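Local atomic coordinates of bifunctional endo-1,4-beta-xylanase A (Neocallimastix patriciarum, PDB entry 2VG9), a protein that probably hydrolyses internal beta-1,4-xylosidic bonds of xylan as a family 11 endo-xylanase with a beta jelly-roll fold. Residues A[2-7]-A[27-32]; A[21-26]-A[53-58]; A[96-101]-A[191-196]; A[137-142]-A[182-187]. All blocks are in the same frame, centred on the assembly; numbering follows the deposited sequence.

Interaction 1: residues A[2-7]-A[27-32]; sequences KFTVGN and GGEGSM
Side chains on the two faces of this strand pair play different parts: Thr4 and Ser31 sit on one face, Phe3, Val5 and Met32 on the other. Thr4 and Ser31 form a non-hydrogen-bonded antiparallel pair. Thr4 OG1 lies anti to the carbonyl carbon, beside its own backbone N, and faces the methylene of Ser31 (OG1 to Ser31 CB 3.8 Å). The serine hydroxyl stands in the crowded position between N and carbonyl carbon and is bonded instead to Glu43 on the next strand. The aliphatic chain of Lys2, with CG anti to its backbone N, passes alongside, its CE 3.9 Å from Ser31 OG. Glu29, bent at chi2, crosses Asn7 obliquely, the amide and carboxylate planes 37° apart and Asn7 ND2 3.5 Å from Glu29 OE1; its other oxygen, OE2, is bonded to Asn45. Strand 2-5 is one edge strand of the six-stranded sheet of the GH11 jelly roll, and 29-34 joins it to strand 40-45. The opposite face, bearing Phe3, Val5 and Met32, looks into the sandwich. There Val5 and Met32 pack on Ile23, while the Phe3 ring stacks on Tyr21. Two hydrogen-bonded pairs, Phe3 with Met32 and Val5 with Gly30, carry the backbone; the straightest bond, Val5 N to Gly30 O (2.8 Å, 171°), has its donor above the carbonyl plane. Beyond Val5 the chain turns at Gly6, where a CB would run into Gly28 O and Glu29 CA; its CA rests 3.3 Å from Gly28 O.

Interaction 2: residues A[21-26]-A[53-58]; sequences YEIWTN and FLARRG
Trp24 O is gripped by one hydrogen bond, from Leu54 N at 2.9 Å, in the carbonyl plane and nearly straight (161°), and by one weaker CA-H...O contact from Phe53, with CA to Trp24 O 3.4 Å. Leu54 O takes the return bond from Trp24 N, and Glu22 and Arg56 form the next hydrogen-bonded pair. These strands neighbour each other in the curved sheet of the GH11 jelly roll, so their side chains part between two environments. On one face the Glu22 chain, CG anti to its backbone N, runs side by side with Arg56, and NH1 meets Glu22 OE1 in a salt bridge of 3.0 Å. The carboxylate and guanidinium planes stand 83° apart, and NH1 comes to OE1 from above the carboxylate plane. Leu54 CD1 covers the guanidinium centre 3.7 Å above its plane, and Leu54 CD2 meets Trp24 CE3 at 3.5 Å. Gln11 takes Glu22 OE2, Asn197 takes Arg56 NE, and Tyr96 makes a cation-pi contact with Arg56; together with the salt bridge, this probably stabilises the buried positive charge and holds the guanidinium in place. On the sandwich side, Ile23 CD1 crosses obliquely to the Phe53 ring, 3.5 Å from CE1, while Trp44 stacks on that ring.

Interaction 3: residues A[96-101]-A[191-196]; sequences YGWFQN and LYEVAL
Strands 89-100 and 190-200 are antiparallel neighbours in the strongly curved sheet of the GH11 jelly roll, the sheet that in this family lines the substrate cleft. Their pairing is broken by a register slip of one residue, the extra one lying on 191-196. On one side of the slip, Tyr96 and Ala195 form a hydrogen-bonded pair: Tyr96 N to Ala195 O is short, at 2.6 Å, and Ala195 N returns to Tyr96 O at 2.8 Å. On the other side, Tyr192 N donates to Trp98 O at 3.0 Å. Between them, a CB at Gly97 would collide with Glu193 O; the Glu193 side chain also passes close, its CG 3.6 Å from Gly97 CA. Glu193, extended beyond CG, runs beside Trp98 and puts OE2 in the indole plane at its edge, near CD1. The ring planes of Trp98 and Tyr192 are at 90°, yet the pair is neither a stack nor an edge-to-face contact, and their CB atoms touch at 3.8 Å. On the sandwich side, Phe99 presents its ring edge to Leu191 CD1 and also meets Phe178 of the helix edge-to-face. Toward the cleft, Tyr96 OH is doubly engaged, bonding to Glu111 and accepting from Trp98. That second bond, Trp98 NE1 to Tyr96 OH, measures 3.0 Å and is bent to 130°, with the hydroxyl tilted out of the indole plane.

Interaction 4: residues A[137-142]-A[182-187]; sequences YKIFQM and AKQGWG
Contact between strand 135-145 and the loop after helix 174-182 is carried by CH-pi and apolar packing about one indole. The CH-pi interaction comes from Gln141: its CG occupies the crowded position between N and carbonyl carbon and lies over the Trp186 six-membered ring, 3.7 Å from the ring centroid and 23° off the normal. Across the opposite face sits Gln184 CB, 3.3 Å above the plane toward the rim, so the indole is held between two aliphatic segments. Apolar and backbone packing completes the contact. Trp186 CH2 butts against the strand backbone, 3.4 Å from Phe140 C, while Ile139 CD1 meets Gln184 CG tip to tip at 3.6 Å. Within the loop, Gly185 N donates to Ala182 O at 2.9 Å in a type I beta turn, and Gly185, with positive phi, closes the helix in a Schellman motif. Strands 135-145 and 153-163 appear to form the base of the GH11 thumb, against which this loop packs; Trp186 also meets Tyr159 of 153-163. Gln141 OE1 is bonded to Lys157 NZ; this positive charge would tend to polarise the amide and may make the CG hydrogens slightly better partners for the indole face.

From the N terminus, interaction 1 closes the first loop, joining the edge strand 2-5 to 29-34 in the six-stranded sheet. Interaction 2 crosses it: segment 21-26 lies inside that loop, and 53-58 beyond it, in the curved sheet. The two touch across the sandwich, which ties the sheets together at this end. Interaction 3 follows in series and closes a far longer loop, from 96-101 to 191-196. It continues the sheet of interaction 2, because strands 52-60 and 190-200 are neighbours, with a probable hydrogen bond between Arg57 O and Leu196 N. Interaction 4 is nested within that loop and joins strand 135-145 to the helix end.

Interaction 1: residues A[2-7]-A[27-32]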
loop_
_atom_site.group_PDB
_atom_site.type_symbol
_atom_site.label_atom_id
_atom_site.label_comp_id
_atom_site.label_asym_id
_atom_site.label_seq_id
_atom_site.Cartn_x
_atom_site.Cartn_y
_atom_site.Cartn_z
ATOM N N LYS A 2 0.231 -15.311 14.870
ATOM C CA LYS A 2 0.787 -13.975 15.073
ATOM C C LYS A 2 2.311 -13.848 14.769
ATOM O O LYS A 2 3.122 -14.741 15.068
ATOM C CB LYS A 2 0.449 -13.484 16.490
ATOM C CG LYS A 2 0.967 -12.111 16.815
ATOM C CD LYS A 2 1.233 -11.935 18.313
ATOM C CE LYS A 2 0.151 -11.080 18.999
ATOM N NZ LYS A 2 0.498 -10.820 20.464
ATOM N N PHE A 3 2.678 -12.705 14.199
ATOM C CA PHE A 3 4.050 -12.369 13.851
ATOM C C PHE A 3 4.368 -11.010 14.455
ATOM O O PHE A 3 3.620 -10.056 14.212
ATOM C CB PHE A 3 4.189 -12.293 12.342
ATOM C CG PHE A 3 3.896 -13.602 11.666
ATOM C CD1 PHE A 3 4.858 -14.616 11.654
ATOM C CD2 PHE A 3 2.649 -13.839 11.083
ATOM C CE1 PHE A 3 4.575 -15.853 11.067
ATOM C CE2 PHE A 3 2.371 -15.058 10.481
ATOM C CZ PHE A 3 3.342 -16.061 10.464
ATOM N N THR A 4 5.449 -10.954 15.243
ATOM C CA THR A 4 5.787 -9.786 16.049
ATOM C C THR A 4 7.091 -9.189 15.552
ATOM O O THR A 4 8.020 -9.924 15.206
ATOM C CB THR A 4 5.867 -10.125 17.551
ATOM O OG1 THR A 4 4.587 -10.588 17.988
ATOM C CG2 THR A 4 6.211 -8.874 18.397
ATOM N N VAL A 5 7.154 -7.862 15.493
ATOM C CA VAL A 5 8.382 -7.188 15.086
ATOM C C VAL A 5 8.823 -6.136 16.128
ATOM O O VAL A 5 7.999 -5.621 16.902
ATOM C CB VAL A 5 8.284 -6.563 13.652
ATOM C CG1 VAL A 5 8.112 -7.659 12.571
ATOM C CG2 VAL A 5 7.146 -5.501 13.590
ATOM N N GLY A 6 10.120 -5.840 16.136
ATOM C CA GLY A 6 10.689 -4.854 17.042
ATOM C C GLY A 6 11.161 -5.421 18.365
ATOM O O GLY A 6 11.515 -4.664 19.282
ATOM N N ASN A 7 11.158 -6.750 18.466
ATOM C CA ASN A 7 11.554 -7.460 19.687
ATOM C C ASN A 7 12.581 -8.573 19.400
ATOM O O ASN A 7 12.549 -9.639 20.017
ATOM C CB ASN A 7 10.319 -8.027 20.408
ATOM C CG ASN A 7 9.396 -6.933 20.959
ATOM O OD1 ASN A 7 9.830 -6.060 21.731
ATOM N ND2 ASN A 7 8.105 -6.976 20.565
ATOM N N GLY A 27 12.630 0.625 14.373
ATOM C CA GLY A 27 12.611 1.408 15.597
ATOM C C GLY A 27 11.336 1.364 16.404
ATOM O O GLY A 27 11.276 1.981 17.469
ATOM N N GLY A 28 10.307 0.678 15.899
ATOM C CA GLY A 28 9.057 0.523 16.619
ATOM C C GLY A 28 8.869 -0.925 17.044
ATOM O O GLY A 28 9.815 -1.707 17.043
ATOM N N GLU A 29 7.636 -1.278 17.394
ATOM C CA GLU A 29 7.227 -2.660 17.649
ATOM C C GLU A 29 5.806 -2.805 17.134
ATOM O O GLU A 29 5.080 -1.802 16.981
ATOM C CB GLU A 29 7.293 -3.076 19.151
ATOM C CG GLU A 29 6.049 -2.714 20.007
ATOM C CD GLU A 29 4.914 -3.784 19.996
ATOM O OE1 GLU A 29 5.237 -5.012 19.937
ATOM O OE2 GLU A 29 3.696 -3.390 20.073
ATOM N N GLY A 30 5.403 -4.051 16.890
ATOM C CA GLY A 30 4.074 -4.305 16.372
ATOM C C GLY A 30 3.899 -5.774 16.047
ATOM O O GLY A 30 4.814 -6.581 16.237
ATOM N N SER A 31 2.711 -6.115 15.567
ATOM C CA SER A 31 2.412 -7.473 15.235
ATOM C C SER A 31 1.310 -7.524 14.196
ATOM O O SER A 31 0.591 -6.549 13.995
ATOM C CB SER A 31 2.030 -8.252 16.490
ATOM O OG SER A 31 0.812 -7.795 17.044
ATOM N N MET A 32 1.250 -8.654 13.494
ATOM C CA MET A 32 0.174 -8.955 12.578
ATOM C C MET A 32 -0.353 -10.303 12.977
ATOM O O MET A 32 0.413 -11.224 13.231
ATOM C CB MET A 32 0.672 -9.016 11.124
ATOM C CG MET A 32 -0.418 -9.488 10.126
ATOM S SD MET A 32 0.149 -9.704 8.402
ATOM C CE MET A 32 1.757 -9.041 8.612
#

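Interaction 2: residues A[21-26]-A[53-58]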
loop_
_atom_site.group_PDB
_atom_site.type_symbol
_atom_site.label_atom_id
_atom_site.label_comp_id
_atom_site.label_asym_id
_atom_site.label_seq_id
_atom_site.Cartn_x
_atom_site.Cartn_y
_atom_site.Cartn_z
ATOM N N TYR A 21 1.829 -11.984 3.035
ATOM C CA TYR A 21 1.795 -11.130 4.211
ATOM C C TYR A 21 3.210 -10.579 4.439
ATOM O O TYR A 21 4.199 -11.227 4.101
ATOM C CB TYR A 21 1.236 -11.863 5.455
ATOM C CG TYR A 21 2.135 -12.967 5.999
ATOM C CD1 TYR A 21 3.193 -12.678 6.873
ATOM C CD2 TYR A 21 1.906 -14.307 5.664
ATOM C CE1 TYR A 21 4.049 -13.702 7.364
ATOM C CE2 TYR A 21 2.753 -15.348 6.148
ATOM C CZ TYR A 21 3.805 -15.036 6.990
ATOM O OH TYR A 21 4.608 -16.048 7.473
ATOM N N GLU A 22 3.289 -9.375 4.990
ATOM C CA GLU A 22 4.559 -8.736 5.305
ATOM C C GLU A 22 4.327 -7.746 6.455
ATOM O O GLU A 22 3.407 -6.920 6.394
ATOM C CB GLU A 22 5.118 -8.006 4.068
ATOM C CG GLU A 22 6.299 -7.078 4.395
ATOM C CD GLU A 22 7.064 -6.628 3.153
ATOM O OE1 GLU A 22 6.413 -6.239 2.149
ATOM O OE2 GLU A 22 8.332 -6.641 3.200
ATOM N N ILE A 23 5.146 -7.864 7.500
ATOM C CA ILE A 23 5.198 -6.870 8.587
ATOM C C ILE A 23 6.667 -6.473 8.769
ATOM O O ILE A 23 7.559 -7.336 8.665
ATOM C CB ILE A 23 4.573 -7.419 9.913
ATOM C CG1 ILE A 23 4.611 -6.337 10.999
ATOM C CG2 ILE A 23 5.217 -8.837 10.312
ATOM C CD1 ILE A 23 3.884 -6.625 12.242
ATOM N N TRP A 24 6.923 -5.179 8.993
ATOM C CA TRP A 24 8.289 -4.680 9.135
ATOM C C TRP A 24 8.282 -3.457 10.040
ATOM O O TRP A 24 7.277 -2.722 10.116
ATOM C CB TRP A 24 8.886 -4.366 7.750
ATOM C CG TRP A 24 10.146 -3.544 7.760
ATOM C CD1 TRP A 24 11.439 -3.993 7.695
ATOM C CD2 TRP A 24 10.222 -2.114 7.835
ATOM N NE1 TRP A 24 12.307 -2.931 7.748
ATOM C CE2 TRP A 24 11.581 -1.767 7.822
ATOM C CE3 TRP A 24 9.269 -1.103 7.930
ATOM C CZ2 TRP A 24 12.008 -0.442 7.881
ATOM C CZ3 TRP A 24 9.688 0.200 7.998
ATOM C CH2 TRP A 24 11.050 0.521 7.977
ATOM N N THR A 25 9.391 -3.244 10.744
ATOM C CA THR A 25 9.576 -2.000 11.502
ATOM C C THR A 25 11.031 -1.558 11.487
ATOM O O THR A 25 11.933 -2.348 11.282
ATOM C CB THR A 25 9.031 -2.081 12.964
ATOM O OG1 THR A 25 8.982 -0.753 13.530
ATOM C CG2 THR A 25 9.915 -3.010 13.825
ATOM N N ASN A 26 11.238 -0.256 11.615
ATOM C CA ASN A 26 12.520 0.275 12.001
ATOM C C ASN A 26 12.239 1.128 13.211
ATOM O O ASN A 26 11.602 2.192 13.101
ATOM C CB ASN A 26 13.125 1.135 10.902
ATOM C CG ASN A 26 14.480 1.668 11.286
ATOM O OD1 ASN A 26 15.474 0.969 11.155
ATOM N ND2 ASN A 26 14.527 2.908 11.765
ATOM N N PHE A 53 6.660 1.682 10.713
ATOM C CA PHE A 53 5.966 0.381 10.780
ATOM C C PHE A 53 5.159 0.171 9.515
ATOM O O PHE A 53 4.556 1.127 8.981
ATOM C CB PHE A 53 4.993 0.342 11.983
ATOM C CG PHE A 53 4.191 -0.932 12.104
ATOM C CD1 PHE A 53 4.731 -2.054 12.736
ATOM C CD2 PHE A 53 2.892 -1.014 11.599
ATOM C CE1 PHE A 53 3.991 -3.226 12.862
ATOM C CE2 PHE A 53 2.140 -2.196 11.712
ATOM C CZ PHE A 53 2.697 -3.300 12.360
ATOM N N LEU A 54 5.095 -1.085 9.058
ATOM C CA LEU A 54 4.161 -1.431 7.984
ATOM C C LEU A 54 3.610 -2.835 8.193
ATOM O O LEU A 54 4.316 -3.705 8.719
ATOM C CB LEU A 54 4.841 -1.299 6.612
ATOM C CG LEU A 54 5.967 -2.261 6.232
ATOM C CD1 LEU A 54 5.454 -3.573 5.563
ATOM C CD2 LEU A 54 7.000 -1.536 5.314
ATOM N N ALA A 55 2.349 -3.036 7.795
ATOM C CA ALA A 55 1.726 -4.383 7.715
ATOM C C ALA A 55 0.819 -4.458 6.489
ATOM O O ALA A 55 -0.069 -3.606 6.283
ATOM C CB ALA A 55 0.932 -4.733 8.996
ATOM N N ARG A 56 1.023 -5.477 5.681
ATOM C CA ARG A 56 0.305 -5.562 4.414
ATOM C C ARG A 56 0.121 -6.993 3.963
ATOM O O ARG A 56 0.959 -7.865 4.233
ATOM C CB ARG A 56 1.045 -4.786 3.341
ATOM C CG ARG A 56 2.458 -5.202 3.164
ATOM C CD ARG A 56 3.117 -4.533 1.942
ATOM N NE ARG A 56 3.478 -3.144 2.209
ATOM C CZ ARG A 56 4.694 -2.625 2.099
ATOM N NH1 ARG A 56 5.737 -3.360 1.722
ATOM N NH2 ARG A 56 4.857 -1.350 2.375
ATOM N N ARG A 57 -0.978 -7.212 3.267
ATOM C CA ARG A 57 -1.318 -8.505 2.664
ATOM C C ARG A 57 -1.875 -8.280 1.276
ATOM O O ARG A 57 -2.647 -7.327 1.052
ATOM C CB ARG A 57 -2.371 -9.222 3.511
ATOM C CG ARG A 57 -1.797 -9.744 4.857
ATOM C CD ARG A 57 -2.572 -10.930 5.318
ATOM N NE ARG A 57 -2.182 -12.124 4.574
ATOM C CZ ARG A 57 -2.708 -13.330 4.764
ATOM N NH1 ARG A 57 -3.673 -13.506 5.672
ATOM N NH2 ARG A 57 -2.270 -14.362 4.046
ATOM N N GLY A 58 -1.521 -9.150 0.329
ATOM C CA GLY A 58 -1.991 -8.929 -1.051
ATOM C C GLY A 58 -1.785 -10.087 -1.996
ATOM O O GLY A 58 -1.383 -11.173 -1.592
#

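Interaction 3: residues A[96-101]-A[191-196]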
loop_
_atom_site.group_PDB
_atom_site.type_symbol
_atom_site.label_atom_id
_atom_site.label_comp_id
_atom_site.label_asym_id
_atom_site.label_seq_id
_atom_site.Cartn_x
_atom_site.Cartn_y
_atom_site.Cartn_z
ATOM N N TYR A 96 -1.633 -0.937 -2.183
ATOM C CA TYR A 96 -0.198 -0.761 -2.340
ATOM C C TYR A 96 0.433 -1.793 -3.289
ATOM O O TYR A 96 -0.032 -2.915 -3.363
ATOM C CB TYR A 96 0.451 -0.892 -0.966
ATOM C CG TYR A 96 1.958 -0.863 -0.976
ATOM C CD1 TYR A 96 2.659 0.348 -0.849
ATOM C CD2 TYR A 96 2.688 -2.036 -1.080
ATOM C CE1 TYR A 96 4.044 0.375 -0.838
ATOM C CE2 TYR A 96 4.095 -2.024 -1.091
ATOM C CZ TYR A 96 4.765 -0.825 -0.974
ATOM O OH TYR A 96 6.161 -0.819 -0.968
ATOM N N GLY A 97 1.489 -1.403 -4.000
ATOM C CA GLY A 97 2.224 -2.373 -4.799
ATOM C C GLY A 97 3.299 -1.686 -5.615
ATOM O O GLY A 97 3.620 -0.508 -5.365
ATOM N N TRP A 98 3.877 -2.437 -6.563
ATOM C CA TRP A 98 4.889 -1.878 -7.499
ATOM C C TRP A 98 4.585 -2.189 -8.955
ATOM O O TRP A 98 3.930 -3.207 -9.258
ATOM C CB TRP A 98 6.292 -2.421 -7.164
ATOM C CG TRP A 98 6.826 -2.017 -5.799
ATOM C CD1 TRP A 98 6.416 -2.489 -4.583
ATOM C CD2 TRP A 98 7.880 -1.087 -5.534
ATOM N NE1 TRP A 98 7.146 -1.908 -3.583
ATOM C CE2 TRP A 98 8.044 -1.033 -4.135
ATOM C CE3 TRP A 98 8.701 -0.295 -6.342
ATOM C CZ2 TRP A 98 9.003 -0.200 -3.515
ATOM C CZ3 TRP A 98 9.625 0.520 -5.748
ATOM C CH2 TRP A 98 9.781 0.560 -4.329
ATOM N N PHE A 99 5.055 -1.322 -9.865
ATOM C CA PHE A 99 5.211 -1.689 -11.284
ATOM C C PHE A 99 6.709 -1.912 -11.516
ATOM O O PHE A 99 7.529 -0.987 -11.354
ATOM C CB PHE A 99 4.696 -0.625 -12.285
ATOM C CG PHE A 99 3.283 -0.135 -12.029
ATOM C CD1 PHE A 99 2.287 -0.991 -11.511
ATOM C CD2 PHE A 99 2.937 1.195 -12.325
ATOM C CE1 PHE A 99 0.982 -0.524 -11.283
ATOM C CE2 PHE A 99 1.636 1.652 -12.105
ATOM C CZ PHE A 99 0.649 0.780 -11.575
ATOM N N GLN A 100 7.054 -3.149 -11.856
ATOM C CA GLN A 100 8.432 -3.569 -12.048
ATOM C C GLN A 100 8.850 -3.148 -13.455
ATOM O O GLN A 100 8.089 -3.315 -14.421
ATOM C CB GLN A 100 8.541 -5.091 -11.889
ATOM C CG GLN A 100 9.965 -5.713 -12.116
ATOM C CD GLN A 100 11.031 -5.228 -11.121
ATOM O OE1 GLN A 100 11.699 -4.223 -11.351
ATOM N NE2 GLN A 100 11.225 -5.977 -10.043
ATOM N N ASN A 101 10.040 -2.586 -13.567
ATOM C CA ASN A 101 10.570 -2.195 -14.866
ATOM C C ASN A 101 11.793 -3.021 -15.301
ATOM O O ASN A 101 12.445 -2.674 -16.281
ATOM C CB ASN A 101 10.900 -0.694 -14.876
ATOM C CG ASN A 101 12.138 -0.364 -14.082
ATOM O OD1 ASN A 101 12.530 -1.106 -13.186
ATOM N ND2 ASN A 101 12.775 0.762 -14.417
ATOM N N LEU A 191 2.983 -5.566 -13.446
ATOM C CA LEU A 191 2.376 -5.562 -12.117
ATOM C C LEU A 191 3.045 -6.552 -11.138
ATOM O O LEU A 191 3.003 -7.759 -11.335
ATOM C CB LEU A 191 0.869 -5.793 -12.222
ATOM C CG LEU A 191 0.070 -5.690 -10.913
ATOM C CD1 LEU A 191 0.236 -4.266 -10.216
ATOM C CD2 LEU A 191 -1.385 -5.997 -11.278
ATOM N N TYR A 192 3.655 -6.028 -10.083
ATOM C CA TYR A 192 4.282 -6.831 -9.062
ATOM C C TYR A 192 3.268 -7.466 -8.097
ATOM O O TYR A 192 3.318 -8.659 -7.859
ATOM C CB TYR A 192 5.298 -5.956 -8.310
ATOM C CG TYR A 192 6.022 -6.617 -7.154
ATOM C CD1 TYR A 192 6.950 -7.634 -7.392
ATOM C CD2 TYR A 192 5.810 -6.211 -5.830
ATOM C CE1 TYR A 192 7.645 -8.252 -6.358
ATOM C CE2 TYR A 192 6.517 -6.829 -4.759
ATOM C CZ TYR A 192 7.437 -7.851 -5.047
ATOM O OH TYR A 192 8.161 -8.512 -4.063
ATOM N N GLU A 193 2.386 -6.651 -7.510
ATOM C CA GLU A 193 1.391 -7.102 -6.516
ATOM C C GLU A 193 0.323 -6.030 -6.338
ATOM O O GLU A 193 0.495 -4.881 -6.773
ATOM C CB GLU A 193 2.045 -7.288 -5.148
ATOM C CG GLU A 193 2.402 -5.916 -4.518
ATOM C CD GLU A 193 3.195 -6.024 -3.232
ATOM O OE1 GLU A 193 2.964 -6.972 -2.454
ATOM O OE2 GLU A 193 4.060 -5.160 -3.007
ATOM N N VAL A 194 -0.776 -6.419 -5.688
ATOM C CA VAL A 194 -1.837 -5.508 -5.291
ATOM C C VAL A 194 -2.147 -5.905 -3.860
ATOM O O VAL A 194 -2.591 -7.039 -3.574
ATOM C CB VAL A 194 -3.115 -5.604 -6.182
ATOM C CG1 VAL A 194 -4.236 -4.688 -5.649
ATOM C CG2 VAL A 194 -2.810 -5.236 -7.666
ATOM N N ALA A 195 -1.888 -4.970 -2.951
ATOM C CA ALA A 195 -1.975 -5.269 -1.544
ATOM C C ALA A 195 -2.767 -4.215 -0.832
ATOM O O ALA A 195 -2.871 -3.097 -1.316
ATOM C CB ALA A 195 -0.540 -5.379 -0.924
ATOM N N LEU A 196 -3.333 -4.578 0.318
ATOM C CA LEU A 196 -3.837 -3.596 1.271
ATOM C C LEU A 196 -2.826 -3.411 2.414
ATOM O O LEU A 196 -2.365 -4.377 3.005
ATOM C CB LEU A 196 -5.202 -3.991 1.797
ATOM C CG LEU A 196 -5.841 -2.850 2.576
ATOM C CD1 LEU A 196 -6.387 -1.792 1.583
ATOM C CD2 LEU A 196 -6.920 -3.449 3.524
#

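Interaction 4: residues A[137-142]-A[182-187]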
loop_
_atom_site.group_PDB
_atom_site.type_symbol
_atom_site.label_atom_id
_atom_site.label_comp_id
_atom_site.label_asym_id
_atom_site.label_seq_id
_atom_site.Cartn_x
_atom_site.Cartn_y
_atom_site.Cartn_z
ATOM N N TYR A 137 -10.754 11.380 -6.179
ATOM C CA TYR A 137 -9.388 11.054 -5.794
ATOM C C TYR A 137 -8.528 12.106 -6.469
ATOM O O TYR A 137 -8.817 12.526 -7.591
ATOM C CB TYR A 137 -8.949 9.677 -6.314
ATOM C CG TYR A 137 -9.533 8.490 -5.574
ATOM C CD1 TYR A 137 -8.782 7.806 -4.605
ATOM C CD2 TYR A 137 -10.840 8.053 -5.829
ATOM C CE1 TYR A 137 -9.320 6.690 -3.952
ATOM C CE2 TYR A 137 -11.389 6.954 -5.131
ATOM C CZ TYR A 137 -10.638 6.292 -4.209
ATOM O OH TYR A 137 -11.168 5.198 -3.519
ATOM N N LYS A 138 -7.468 12.511 -5.786
ATOM C CA LYS A 138 -6.442 13.363 -6.347
ATOM C C LYS A 138 -5.293 12.474 -6.761
ATOM O O LYS A 138 -4.774 11.680 -5.943
ATOM C CB LYS A 138 -5.960 14.313 -5.267
ATOM C CG LYS A 138 -4.871 15.258 -5.744
ATOM C CD LYS A 138 -4.466 16.242 -4.667
ATOM C CE LYS A 138 -3.418 17.202 -5.250
ATOM N NZ LYS A 138 -3.194 18.335 -4.331
ATOM N N ILE A 139 -4.869 12.617 -8.013
ATOM C CA ILE A 139 -3.745 11.863 -8.508
ATOM C C ILE A 139 -2.506 12.748 -8.730
ATOM O O ILE A 139 -2.601 13.926 -9.178
ATOM C CB ILE A 139 -4.117 11.034 -9.749
ATOM C CG1 ILE A 139 -4.443 11.941 -10.958
ATOM C CG2 ILE A 139 -5.288 10.054 -9.420
ATOM C CD1 ILE A 139 -4.605 11.215 -12.325
ATOM N N PHE A 140 -1.348 12.196 -8.395
ATOM C CA PHE A 140 -0.092 12.885 -8.598
ATOM C C PHE A 140 1.013 11.864 -8.533
ATOM O O PHE A 140 0.824 10.742 -8.011
ATOM C CB PHE A 140 0.133 14.018 -7.554
ATOM C CG PHE A 140 -0.008 13.570 -6.110
ATOM C CD1 PHE A 140 1.108 13.127 -5.393
ATOM C CD2 PHE A 140 -1.250 13.572 -5.479
ATOM C CE1 PHE A 140 1.001 12.706 -4.062
ATOM C CE2 PHE A 140 -1.375 13.131 -4.122
ATOM C CZ PHE A 140 -0.254 12.695 -3.419
ATOM N N GLN A 141 2.173 12.248 -9.069
ATOM C CA GLN A 141 3.357 11.411 -8.965
ATOM C C GLN A 141 4.496 12.223 -8.381
ATOM O O GLN A 141 4.446 13.454 -8.378
ATOM C CB GLN A 141 3.730 10.747 -10.310
ATOM C CG GLN A 141 3.865 11.699 -11.510
ATOM C CD GLN A 141 5.249 12.286 -11.626
ATOM O OE1 GLN A 141 6.226 11.619 -11.336
ATOM N NE2 GLN A 141 5.338 13.552 -12.049
ATOM N N MET A 142 5.490 11.535 -7.831
ATOM C CA MET A 142 6.667 12.217 -7.267
ATOM C C MET A 142 7.882 11.310 -7.242
ATOM O O MET A 142 7.742 10.099 -7.260
ATOM C CB MET A 142 6.373 12.831 -5.885
ATOM C CG MET A 142 6.234 11.905 -4.679
ATOM S SD MET A 142 5.383 12.784 -3.303
ATOM C CE MET A 142 6.315 14.313 -3.249
ATOM N N ALA A 182 -2.137 6.085 -16.329
ATOM C CA ALA A 182 -1.751 5.899 -17.720
ATOM C C ALA A 182 -2.192 7.093 -18.583
ATOM O O ALA A 182 -1.416 7.572 -19.406
ATOM C CB ALA A 182 -2.322 4.587 -18.247
ATOM N N LYS A 183 -3.400 7.600 -18.336
ATOM C CA LYS A 183 -3.965 8.736 -19.069
ATOM C C LYS A 183 -3.141 10.011 -18.916
ATOM O O LYS A 183 -3.295 10.916 -19.725
ATOM C CB LYS A 183 -5.369 9.059 -18.587
ATOM C CG LYS A 183 -6.488 8.560 -19.440
ATOM C CD LYS A 183 -7.801 8.780 -18.700
ATOM C CE LYS A 183 -8.992 8.613 -19.610
ATOM N NZ LYS A 183 -9.218 7.189 -19.989
ATOM N N GLN A 184 -2.337 10.091 -17.847
ATOM C CA GLN A 184 -1.488 11.257 -17.573
ATOM C C GLN A 184 -0.214 11.227 -18.368
ATOM O O GLN A 184 0.547 12.213 -18.404
ATOM C CB GLN A 184 -1.140 11.372 -16.079
ATOM C CG GLN A 184 -2.350 11.333 -15.104
ATOM C CD GLN A 184 -3.508 12.246 -15.546
ATOM O OE1 GLN A 184 -4.653 11.783 -15.791
ATOM N NE2 GLN A 184 -3.221 13.534 -15.650
ATOM N N GLY A 185 0.030 10.090 -19.004
ATOM C CA GLY A 185 1.253 9.890 -19.726
ATOM C C GLY A 185 2.315 9.229 -18.893
ATOM O O GLY A 185 3.440 9.136 -19.338
ATOM N N TRP A 186 1.983 8.782 -17.679
ATOM C CA TRP A 186 2.988 8.171 -16.828
ATOM C C TRP A 186 3.299 6.760 -17.284
ATOM O O TRP A 186 2.398 6.020 -17.674
ATOM C CB TRP A 186 2.562 8.159 -15.353
ATOM C CG TRP A 186 2.089 9.508 -14.839
ATOM C CD1 TRP A 186 2.359 10.733 -15.369
ATOM C CD2 TRP A 186 1.324 9.740 -13.658
ATOM N NE1 TRP A 186 1.782 11.714 -14.603
ATOM C CE2 TRP A 186 1.122 11.127 -13.553
ATOM C CE3 TRP A 186 0.769 8.898 -12.687
ATOM C CZ2 TRP A 186 0.393 11.702 -12.509
ATOM C CZ3 TRP A 186 0.036 9.468 -11.649
ATOM C CH2 TRP A 186 -0.166 10.852 -11.580
ATOM N N GLY A 187 4.577 6.396 -17.238
ATOM C CA GLY A 187 5.015 5.053 -17.648
ATOM C C GLY A 187 4.550 3.957 -16.682
ATOM O O GLY A 187 4.632 4.144 -15.457
#